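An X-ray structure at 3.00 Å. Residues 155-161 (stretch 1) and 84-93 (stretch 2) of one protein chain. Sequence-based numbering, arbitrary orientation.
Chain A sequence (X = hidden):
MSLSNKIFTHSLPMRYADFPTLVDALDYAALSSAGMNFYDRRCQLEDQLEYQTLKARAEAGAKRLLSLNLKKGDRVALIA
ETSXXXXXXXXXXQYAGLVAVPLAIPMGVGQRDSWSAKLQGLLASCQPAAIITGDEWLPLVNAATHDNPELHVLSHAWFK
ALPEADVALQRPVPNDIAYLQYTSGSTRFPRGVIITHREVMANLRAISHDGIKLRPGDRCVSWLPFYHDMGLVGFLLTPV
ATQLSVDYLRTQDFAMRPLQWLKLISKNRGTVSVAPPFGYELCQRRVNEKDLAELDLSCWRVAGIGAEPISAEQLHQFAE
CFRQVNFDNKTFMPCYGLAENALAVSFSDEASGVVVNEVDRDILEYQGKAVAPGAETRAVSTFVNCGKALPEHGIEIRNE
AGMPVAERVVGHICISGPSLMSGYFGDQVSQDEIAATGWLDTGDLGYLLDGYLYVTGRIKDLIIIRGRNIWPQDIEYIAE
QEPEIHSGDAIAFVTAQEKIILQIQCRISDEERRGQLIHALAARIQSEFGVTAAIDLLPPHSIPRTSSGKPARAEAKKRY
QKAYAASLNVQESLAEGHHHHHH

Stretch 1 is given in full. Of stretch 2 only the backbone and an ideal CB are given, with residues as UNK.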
# COMPACT_ATOMS: atom_id res chain seq x y z
N SER A 155 2.22 -3.35 -27.21
CA SER A 155 3.31 -3.94 -26.46
C SER A 155 4.31 -2.82 -26.22
O SER A 155 4.22 -1.76 -26.85
CB SER A 155 3.96 -5.10 -27.22
OG SER A 155 4.82 -4.65 -28.25
N HIS A 156 5.24 -3.01 -25.30
CA HIS A 156 6.23 -1.96 -25.07
C HIS A 156 7.08 -1.78 -26.32
O HIS A 156 7.51 -0.67 -26.62
CB HIS A 156 7.11 -2.28 -23.86
CG HIS A 156 6.59 -1.71 -22.58
ND1 HIS A 156 5.71 -2.38 -21.77
CD2 HIS A 156 6.84 -0.52 -21.98
CE1 HIS A 156 5.43 -1.63 -20.71
NE2 HIS A 156 6.10 -0.50 -20.81
N ALA A 157 7.30 -2.87 -27.04
CA ALA A 157 8.08 -2.83 -28.28
C ALA A 157 7.37 -2.00 -29.35
O ALA A 157 7.95 -1.08 -29.91
CB ALA A 157 8.36 -4.22 -28.78
N TRP A 158 6.10 -2.34 -29.63
CA TRP A 158 5.31 -1.57 -30.59
C TRP A 158 5.26 -0.10 -30.16
O TRP A 158 5.42 0.81 -30.98
CB TRP A 158 3.88 -2.13 -30.75
CG TRP A 158 3.80 -3.64 -30.92
CD1 TRP A 158 4.83 -4.50 -31.19
CD2 TRP A 158 2.61 -4.47 -30.84
NE1 TRP A 158 4.37 -5.80 -31.27
CE2 TRP A 158 3.01 -5.81 -31.06
CE3 TRP A 158 1.25 -4.20 -30.59
CZ2 TRP A 158 2.10 -6.88 -31.05
CZ3 TRP A 158 0.35 -5.27 -30.58
CH2 TRP A 158 0.78 -6.59 -30.81
N PHE A 159 5.06 0.13 -28.87
CA PHE A 159 5.09 1.48 -28.32
C PHE A 159 6.42 2.19 -28.62
O PHE A 159 6.42 3.31 -29.15
CB PHE A 159 4.79 1.45 -26.81
CG PHE A 159 5.15 2.72 -26.09
CD1 PHE A 159 4.79 3.96 -26.59
CD2 PHE A 159 5.84 2.68 -24.88
CE1 PHE A 159 5.12 5.13 -25.92
CE2 PHE A 159 6.16 3.84 -24.19
CZ PHE A 159 5.81 5.07 -24.71
N LYS A 160 7.54 1.55 -28.30
CA LYS A 160 8.85 2.15 -28.55
C LYS A 160 9.07 2.31 -30.05
O LYS A 160 9.89 3.12 -30.50
CB LYS A 160 9.97 1.32 -27.93
CG LYS A 160 9.84 1.08 -26.44
CD LYS A 160 11.18 0.78 -25.79
CE LYS A 160 11.01 0.03 -24.46
NZ LYS A 160 12.31 -0.21 -23.75
N ALA A 161 8.30 1.53 -30.81
CA ALA A 161 8.43 1.46 -32.26
C ALA A 161 7.63 2.55 -32.99
O ALA A 161 7.75 2.71 -34.20
CB ALA A 161 8.04 0.07 -32.76
N UNK A 84 12.34 -0.91 -15.99
CA UNK A 84 12.76 0.27 -16.75
C UNK A 84 11.72 0.64 -17.82
O UNK A 84 11.51 1.81 -18.11
CB UNK A 84 14.12 0.02 -17.40
N UNK A 85 11.07 -0.36 -18.40
CA UNK A 85 10.05 -0.16 -19.42
C UNK A 85 8.84 0.58 -18.89
O UNK A 85 8.32 1.49 -19.54
CB UNK A 85 9.61 -1.51 -20.00
N UNK A 86 8.39 0.17 -17.72
CA UNK A 86 7.20 0.75 -17.13
C UNK A 86 7.44 2.19 -16.69
O UNK A 86 6.57 3.05 -16.86
CB UNK A 86 6.74 -0.09 -15.94
N UNK A 87 8.60 2.43 -16.09
CA UNK A 87 8.95 3.77 -15.64
C UNK A 87 8.90 4.74 -16.81
O UNK A 87 8.26 5.78 -16.72
CB UNK A 87 10.34 3.78 -14.99
N UNK A 88 9.57 4.40 -17.91
CA UNK A 88 9.61 5.28 -19.06
C UNK A 88 8.20 5.60 -19.53
O UNK A 88 7.84 6.75 -19.72
CB UNK A 88 10.42 4.65 -20.19
N UNK A 89 7.41 4.55 -19.70
CA UNK A 89 6.03 4.70 -20.15
C UNK A 89 5.23 5.66 -19.28
O UNK A 89 4.44 6.47 -19.78
CB UNK A 89 5.34 3.33 -20.17
N UNK A 90 5.44 5.55 -17.97
CA UNK A 90 4.71 6.36 -16.99
C UNK A 90 5.02 7.86 -17.13
O UNK A 90 4.11 8.68 -17.15
CB UNK A 90 5.05 5.89 -15.57
N UNK A 91 6.30 8.21 -17.21
CA UNK A 91 6.69 9.60 -17.41
C UNK A 91 6.43 10.08 -18.83
O UNK A 91 6.12 11.25 -19.07
CB UNK A 91 8.17 9.78 -17.07
N UNK A 92 6.55 9.16 -19.78
CA UNK A 92 6.14 9.44 -21.14
C UNK A 92 4.70 9.96 -21.09
O UNK A 92 4.32 10.82 -21.87
CB UNK A 92 6.26 8.20 -22.03
N UNK A 93 3.91 9.44 -20.16
CA UNK A 93 2.54 9.90 -20.04
C UNK A 93 2.47 11.31 -19.50
O UNK A 93 1.71 12.15 -20.00
CB UNK A 93 1.74 8.96 -19.14

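Stretch 1 offers three side chains to the helix of stretch 2: the ring of H156, the ring of F159 and the ammonium of K160. All ten positions of stretch 2 have helical backbone angles.

Position 84 points sideways, and its ideal CB has nothing of stretch 1 within 5.5 Å. Many residues would suit it. It is S84, whose OG gives a weak hydrogen bond one turn along the helix, to OE2 of the residue at 88.

Position 85 points toward stretch 1. Its ideal CB lies 3.5 Å from H156 CD2 and 4.8 Å from K160 NZ. A flexible side chain fits here, and the nearby ammonium favors an acid; glutamine or methionine could also pack on the ring. The residue is E85. Its CB sits over one face of the H156 ring, 3.8 Å from the ring centroid, a CH-pi contact. Its chain then carries the carboxylate to K160, where OE2 lies 3.7 Å from K160 NZ, a long salt bridge. On the backbone, E85 O is 3.2 Å from H156 NE2.

Position 86 points away, although its ideal CB is still 4.9 Å from H156 NE2. Stretch 1 sets little limit on it. It is F86, with chi1 in t; its backbone N lies 3.9 Å from H156 NE2.

Position 87 also points away and is free as far as stretch 1 is concerned. It is V87.

Position 88 points toward stretch 1, but its ideal CB has no neighbor there within 5.5 Å. A long side chain could cross the gap, and the charge of K160 makes an acid or a polar group suitable. It is E88. OE1 comes within 4.0 Å of K160 NZ, opposite charges near each other but beyond a salt bridge.

Position 89 points toward stretch 1 with its ideal CB already close, 4.0 Å from H156 NE2 and 4.1 Å from F159 CE2. A small side chain such as that of alanine or serine suits this spacing. It is A89, whose CB makes an apolar contact with the F159 ring.

Positions 90 and 91 are out of reach of stretch 1, which leaves their choice open. They are F90 and F91.

Position 92 points toward stretch 1, its ideal CB 4.1 Å from F159 CZ. A small apolar residue is a natural fit. It is A92, with CB 4.2 Å from F159 CZ, at the ring edge.

Position 93 points sideways without contact, so many residues would do. It is C93.

Stretch 2, residues 84-93: SEFVEAFFAC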
# COMPACT_ATOMS: atom_id res chain seq x y z
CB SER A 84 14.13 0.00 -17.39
OG SER A 84 14.68 1.16 -18.01
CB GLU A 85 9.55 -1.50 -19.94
CG GLU A 85 10.53 -2.19 -20.83
CD GLU A 85 9.83 -3.16 -21.75
OE1 GLU A 85 8.99 -3.95 -21.23
OE2 GLU A 85 10.12 -3.12 -22.98
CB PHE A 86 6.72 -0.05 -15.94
CG PHE A 86 5.75 0.71 -15.10
CD1 PHE A 86 4.42 0.82 -15.48
CD2 PHE A 86 6.17 1.37 -13.96
CE1 PHE A 86 3.53 1.54 -14.71
CE2 PHE A 86 5.29 2.10 -13.18
CZ PHE A 86 3.96 2.18 -13.55
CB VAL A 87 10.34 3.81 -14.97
CG1 VAL A 87 10.62 5.21 -14.42
CG2 VAL A 87 10.43 2.79 -13.86
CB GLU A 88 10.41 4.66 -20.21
CG GLU A 88 11.86 4.34 -19.88
CD GLU A 88 12.46 3.42 -20.93
OE1 GLU A 88 11.97 3.45 -22.08
OE2 GLU A 88 13.42 2.67 -20.61
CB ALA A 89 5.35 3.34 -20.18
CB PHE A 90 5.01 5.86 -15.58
CG PHE A 90 4.29 6.61 -14.52
CD1 PHE A 90 4.87 7.68 -13.89
CD2 PHE A 90 3.01 6.26 -14.16
CE1 PHE A 90 4.19 8.39 -12.93
CE2 PHE A 90 2.33 6.96 -13.19
CZ PHE A 90 2.92 8.03 -12.58
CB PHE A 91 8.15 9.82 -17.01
CG PHE A 91 8.34 10.01 -15.53
CD1 PHE A 91 8.17 11.26 -14.96
CD2 PHE A 91 8.65 8.94 -14.72
CE1 PHE A 91 8.34 11.44 -13.60
CE2 PHE A 91 8.81 9.11 -13.36
CZ PHE A 91 8.66 10.37 -12.80
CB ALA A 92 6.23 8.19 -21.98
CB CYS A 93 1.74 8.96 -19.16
SG CYS A 93 1.14 7.55 -20.08
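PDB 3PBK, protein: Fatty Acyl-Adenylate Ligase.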